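Local coordinates for GH26C (Muricauda sp. MAR_2010_75, PDB 6Q78), which probably hydrolyses internal beta-1,4-mannosidic bonds in mannans, as an endo-beta-mannanase of glycoside hydrolase family 26, at residues A[67-70]-A[71-75]; A[317-320]-A[321-325]; A[401-405]-A[406-410]. All coordinates share one frame; numbering follows the deposited sequence.

In the fold
All three contacts are local and belong to a TIM-barrel fold. Contacts 1 and 2 each lie within one helix, 64-76 and 306-327, and both helices pack on strand 330-336. Their centres are about 17 Å apart. They touch where Lys74 reaches the backbone of Ala324. In contact 1 every touching residue is buried; one leucine pair meets, and Asn72 and Lys74 bond to backbone carbonyls. Contact 2 has a buried apolar face and a charged, hydrated one. Contact 3, a pair of overlapping turns after strand 402-403, is partly buried; it is held by turn bonds beside a carboxylate and a water. Asn72 also comes near the backbone of Glu410. Contacts 2 and 3 do not touch.

Contact 1 of 3, residues A[67-70]-A[71-75]; sequences VALF and YNLKL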
# COMPACT_ATOMS: atom_id res chain seq x y z
N VAL A 67 5.59 15.96 4.03
CA VAL A 67 6.67 15.89 5.02
C VAL A 67 6.10 15.48 6.38
O VAL A 67 6.65 14.62 7.09
CB VAL A 67 7.39 17.25 5.10
CG1 VAL A 67 8.47 17.22 6.23
CG2 VAL A 67 8.06 17.60 3.74
N ALA A 68 4.99 16.12 6.78
CA ALA A 68 4.39 15.77 8.07
C ALA A 68 3.95 14.31 8.09
O ALA A 68 4.15 13.61 9.09
CB ALA A 68 3.21 16.69 8.37
N LEU A 69 3.36 13.82 6.99
CA LEU A 69 2.98 12.41 6.95
C LEU A 69 4.18 11.49 7.19
O LEU A 69 4.09 10.54 7.98
CB LEU A 69 2.28 12.10 5.63
CG LEU A 69 1.93 10.63 5.44
CD1 LEU A 69 0.90 10.12 6.43
CD2 LEU A 69 1.43 10.39 4.02
N PHE A 70 5.30 11.76 6.52
CA PHE A 70 6.48 10.93 6.73
C PHE A 70 6.91 10.97 8.20
O PHE A 70 7.12 9.93 8.83
CB PHE A 70 7.61 11.39 5.80
CG PHE A 70 8.84 10.55 5.88
CD1 PHE A 70 9.75 10.73 6.93
CD2 PHE A 70 9.10 9.59 4.89
CE1 PHE A 70 10.92 9.96 6.99
CE2 PHE A 70 10.26 8.84 4.95
CZ PHE A 70 11.17 9.01 6.01
N TYR A 71 7.06 12.18 8.75
CA TYR A 71 7.49 12.30 10.14
C TYR A 71 6.53 11.55 11.06
O TYR A 71 6.96 10.79 11.93
CB TYR A 71 7.59 13.77 10.56
CG TYR A 71 7.98 13.89 12.02
CD1 TYR A 71 9.32 13.83 12.40
CD2 TYR A 71 7.01 14.04 13.03
CE1 TYR A 71 9.70 13.92 13.73
CE2 TYR A 71 7.39 14.13 14.37
CZ TYR A 71 8.73 14.07 14.71
OH TYR A 71 9.13 14.15 16.03
N ASN A 72 5.23 11.78 10.89
CA ASN A 72 4.29 11.24 11.87
C ASN A 72 4.16 9.73 11.76
O ASN A 72 3.92 9.07 12.78
CB ASN A 72 2.92 11.93 11.72
CG ASN A 72 2.89 13.27 12.39
OD1 ASN A 72 3.20 13.36 13.57
ND2 ASN A 72 2.56 14.33 11.66
N LEU A 73 4.29 9.16 10.55
CA LEU A 73 4.29 7.70 10.44
C LEU A 73 5.51 7.12 11.12
O LEU A 73 5.43 6.08 11.80
CB LEU A 73 4.29 7.26 8.98
CG LEU A 73 2.95 7.34 8.27
CD1 LEU A 73 3.10 7.11 6.79
CD2 LEU A 73 1.97 6.29 8.86
N LYS A 74 6.67 7.73 10.90
CA LYS A 74 7.90 7.24 11.51
C LYS A 74 7.81 7.32 13.03
O LYS A 74 8.20 6.38 13.73
CB LYS A 74 9.07 8.05 10.97
CG LYS A 74 10.45 7.64 11.47
CD LYS A 74 10.87 6.26 10.98
CE LYS A 74 12.34 6.07 11.30
NZ LYS A 74 12.72 4.65 11.09
N LEU A 75 7.24 8.42 13.54
CA LEU A 75 7.13 8.62 14.98
C LEU A 75 6.17 7.60 15.59
O LEU A 75 6.50 6.93 16.58
CB LEU A 75 6.65 10.05 15.28
CG LEU A 75 6.43 10.31 16.77
CD1 LEU A 75 7.72 10.15 17.52
CD2 LEU A 75 5.85 11.71 16.96
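Leu69 and Leu73 sit one turn apart on helix 64-76, an alpha-helix of the TIM-barrel fold that leads toward strand 81-86. Four i to i+4 backbone bonds run from 71-74 back to 67-70. The straightest is Tyr71 N to Val67 O, 3.0 Å long with 175° at the hydrogen. Asn72 N to Ala68 O is 2.8 Å. Leu73 N and Lys74 N bond in the same way to Leu69 O and Phe70 O. The two leucines run alongside each other in one direction, with Leu69 CD1 3.7 Å from Leu73 CD1. In Leu73, CG is anti to the carbonyl carbon (chi1 -78°). This turns the side chain back over the previous turn and puts CG 3.4 Å from Leu69 O. Phe70, Leu73 and Lys74 all pack on Ile330 of strand 330-336. The buried polar ends are held by backbone carbonyls. Lys74 NZ bonds to Lys329 O and weakly to Ala324 O. Asn72 ND2 bonds to Met411 O and Arg413 O, tying the helix to the C-terminal tail. At the root of that side chain, Asn72 CB rests 3.4 Å from Ala68 O.

Contact 2 of 3, residues A[317-320]-A[321-325]; sequences LKIV and SDLAE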
# COMPACT_ATOMS: atom_id res chain seq x y z
N LEU A 317 8.94 -9.66 8.90
CA LEU A 317 8.63 -8.27 9.21
C LEU A 317 9.74 -7.62 10.03
O LEU A 317 9.96 -6.40 9.91
CB LEU A 317 7.26 -8.14 9.87
CG LEU A 317 6.61 -6.75 9.85
CD1 LEU A 317 6.50 -6.20 8.44
CD2 LEU A 317 5.23 -6.80 10.50
N LYS A 318 10.43 -8.41 10.88
CA LYS A 318 11.53 -7.86 11.68
C LYS A 318 12.68 -7.45 10.79
O LYS A 318 13.37 -6.45 11.07
CB LYS A 318 11.97 -8.87 12.75
CG LYS A 318 13.11 -8.35 13.64
CD LYS A 318 12.64 -7.18 14.51
CE LYS A 318 13.73 -6.82 15.55
NZ LYS A 318 13.42 -5.54 16.26
N ILE A 319 12.93 -8.21 9.72
CA ILE A 319 13.94 -7.81 8.75
C ILE A 319 13.59 -6.45 8.17
O ILE A 319 14.45 -5.57 8.05
CB ILE A 319 14.04 -8.85 7.62
CG1 ILE A 319 14.71 -10.15 8.13
CG2 ILE A 319 14.76 -8.28 6.44
CD1 ILE A 319 14.56 -11.29 7.11
N VAL A 320 12.36 -6.29 7.68
CA VAL A 320 11.92 -5.01 7.15
C VAL A 320 12.07 -3.92 8.20
O VAL A 320 12.56 -2.82 7.92
CB VAL A 320 10.47 -5.10 6.63
CG1 VAL A 320 9.96 -3.75 6.04
CG2 VAL A 320 10.36 -6.24 5.58
N SER A 321 11.58 -4.20 9.41
CA SER A 321 11.63 -3.21 10.48
C SER A 321 13.07 -2.82 10.83
O SER A 321 13.37 -1.64 11.05
CB SER A 321 10.88 -3.75 11.70
OG SER A 321 11.02 -2.93 12.84
N ASP A 322 13.97 -3.80 10.87
CA ASP A 322 15.38 -3.50 11.15
C ASP A 322 15.99 -2.62 10.07
O ASP A 322 16.75 -1.68 10.36
CB ASP A 322 16.22 -4.77 11.27
CG ASP A 322 16.04 -5.50 12.59
OD1 ASP A 322 15.50 -4.90 13.55
OD2 ASP A 322 16.48 -6.68 12.66
N LEU A 323 15.70 -2.93 8.80
CA LEU A 323 16.26 -2.12 7.72
C LEU A 323 15.69 -0.71 7.74
O LEU A 323 16.41 0.26 7.48
CB LEU A 323 15.96 -2.77 6.38
CG LEU A 323 16.81 -3.98 6.04
CD1 LEU A 323 16.19 -4.60 4.77
CD2 LEU A 323 18.27 -3.58 5.83
N ALA A 324 14.39 -0.57 8.03
CA ALA A 324 13.80 0.76 8.13
C ALA A 324 14.43 1.57 9.27
O ALA A 324 14.64 2.78 9.15
CB ALA A 324 12.29 0.63 8.32
N GLU A 325 14.73 0.92 10.40
CA GLU A 325 15.43 1.64 11.47
C GLU A 325 16.82 2.08 11.01
O GLU A 325 17.22 3.23 11.21
CB GLU A 325 15.51 0.75 12.70
CG GLU A 325 14.21 0.61 13.46
CD GLU A 325 14.42 0.24 14.91
OE1 GLU A 325 14.82 1.12 15.71
OE2 GLU A 325 14.19 -0.93 15.26
O HOH W 1 13.36 -3.44 14.20
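Lys318 and Asp322 meet one turn apart on helix 306-327, on its more open side. The lysine bends at chi2 (67°) and runs across the aspartate, so that Lys318 CE comes within 3.3 Å of Asp322 OD1. The salt bridge from Lys318 NZ to the same OD1 is long, at 3.5 Å. A water bridges the charges. It accepts from Lys318 NZ at 2.9 Å and lies 2.7 Å from Asp322 OD1. It also lies within bonding distance of Ser321 OG and Glu325 OE2, among four side chains. The loop 363-366 adds partners: Asn363 O takes a hydrogen bond from Lys318 NZ, Ser321 OG bonds to Lys366 N, and Glu325 OE1 pairs with Lys366 NZ. An alanine at Lys318 would remove the ammonium and is likely to leave Asn363 O without this donor and Asp322 without its salt-bridge mate. Ile319 is partly exposed, and its CG2 touches Leu323 CD1 only loosely, at 4.3 Å. On the packed side Val320 and Ala324 are buried, and Ala324 CB lies 3.5 Å from Val320 O. The helix is the crossover of a beta-alpha-beta unit. Val320 packs on Met294 and Met296 of strand 293-298 and, with Ala324, on Ala331 of strand 330-336. Leu323 lies against Met294 and against Tyr281 of helix 278-281.

Contact 3 of 3, residues A[401-405]-A[406-410]; sequences EVILA and DDLPE
Leu408 folds back on Leu404 and Ala405 through two overlapping beta turns that follow strand 402-403, which runs parallel to strand 81-86 of the TIM-barrel fold. The first turn is closed by a weak bond from Asp407 N to Leu404 O. The second, of type I, is closed by Leu408 N to Ala405 O, 3.2 Å long and straight at the hydrogen (171°), though the donor sits above the carbonyl plane. From its root the leucine stays close to the turn. CB is 3.6 Å from Ala405 O, and CG is 3.5 Å from Leu404 O. CD1 then passes 3.6 Å from Ala405 CA. CD2, the other branch, meets Ile403 CG2 at 3.9 Å. Ile403 CG2 also faces Pro409 CD. Outside the turn, Leu408 touches Ile82 of strand 81-86. Asp407 ties the turn to Leu404, just past the strand. Its CG lies between the backbone N and the carbonyl carbon (chi1 53°), which brings the carboxylate back to the strand. Asp407 OD1 accepts from Leu404 N at 2.9 Å, on the syn side but out of the carboxylate plane. OD2 lies near Val402 O without a bond. A water donates toward Val402 O and Asp407 OD1, the latter 2.6 Å away.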
# COMPACT_ATOMS: atom_id res chain seq x y z
N GLU A 401 -1.73 -0.64 20.72
CA GLU A 401 -0.92 -0.39 19.53
C GLU A 401 -1.77 -0.01 18.32
O GLU A 401 -1.26 0.64 17.40
CB GLU A 401 -0.10 -1.63 19.19
CG GLU A 401 1.07 -1.96 20.18
CD GLU A 401 0.64 -2.42 21.58
OE1 GLU A 401 -0.49 -2.94 21.73
OE2 GLU A 401 1.43 -2.27 22.56
N VAL A 402 -3.02 -0.46 18.25
CA VAL A 402 -3.80 -0.31 17.01
C VAL A 402 -4.42 1.09 16.93
O VAL A 402 -5.10 1.54 17.86
CB VAL A 402 -4.90 -1.39 16.91
CG1 VAL A 402 -5.91 -1.05 15.82
CG2 VAL A 402 -4.29 -2.77 16.67
N ILE A 403 -4.23 1.74 15.78
CA ILE A 403 -4.80 3.07 15.51
C ILE A 403 -5.81 2.96 14.37
O ILE A 403 -5.43 2.63 13.24
CB ILE A 403 -3.68 4.08 15.16
CG1 ILE A 403 -2.70 4.18 16.33
CG2 ILE A 403 -4.21 5.46 14.78
CD1 ILE A 403 -1.50 5.04 16.01
N LEU A 404 -7.09 3.25 14.66
CA LEU A 404 -8.14 3.42 13.66
C LEU A 404 -8.44 4.92 13.51
O LEU A 404 -7.79 5.75 14.15
CB LEU A 404 -9.39 2.64 14.07
CG LEU A 404 -9.21 1.12 14.20
CD1 LEU A 404 -10.51 0.44 14.67
CD2 LEU A 404 -8.75 0.51 12.88
N ALA A 405 -9.45 5.27 12.71
CA ALA A 405 -9.73 6.69 12.49
C ALA A 405 -9.96 7.45 13.79
O ALA A 405 -9.45 8.56 13.96
CB ALA A 405 -10.95 6.88 11.57
N ASP A 406 -10.67 6.86 14.75
CA ASP A 406 -11.03 7.62 15.94
C ASP A 406 -9.81 8.03 16.73
O ASP A 406 -9.81 9.12 17.32
CB ASP A 406 -12.08 6.89 16.77
CG ASP A 406 -13.49 6.99 16.16
OD1 ASP A 406 -13.69 7.74 15.19
OD2 ASP A 406 -14.41 6.28 16.64
N ASP A 407 -8.74 7.23 16.71
CA ASP A 407 -7.56 7.60 17.48
C ASP A 407 -6.38 8.06 16.62
O ASP A 407 -5.24 8.12 17.10
CB ASP A 407 -7.18 6.56 18.54
CG ASP A 407 -7.04 5.17 18.00
OD1 ASP A 407 -7.76 4.82 17.04
OD2 ASP A 407 -6.26 4.40 18.61
N LEU A 408 -6.64 8.48 15.39
CA LEU A 408 -5.55 8.97 14.57
C LEU A 408 -4.95 10.24 15.17
O LEU A 408 -5.69 11.15 15.56
CB LEU A 408 -6.06 9.33 13.18
CG LEU A 408 -6.20 8.21 12.16
CD1 LEU A 408 -7.10 8.71 11.02
CD2 LEU A 408 -4.82 7.73 11.64
N PRO A 409 -3.62 10.36 15.20
CA PRO A 409 -2.98 11.68 15.39
C PRO A 409 -3.33 12.60 14.23
O PRO A 409 -3.86 12.17 13.20
CB PRO A 409 -1.49 11.36 15.32
CG PRO A 409 -1.36 9.89 15.44
CD PRO A 409 -2.63 9.32 14.89
N GLU A 410 -2.96 13.86 14.38
CA GLU A 410 -2.97 14.81 13.25
C GLU A 410 -1.74 14.49 12.40
O GLU A 410 -0.63 14.99 12.64
CB GLU A 410 -2.98 16.25 13.75
CG GLU A 410 -4.26 16.57 14.54
CD GLU A 410 -4.29 17.99 15.05
OE1 GLU A 410 -4.04 18.92 14.26
OE2 GLU A 410 -4.57 18.18 16.25
O HOH W 2 -7.84 2.27 17.73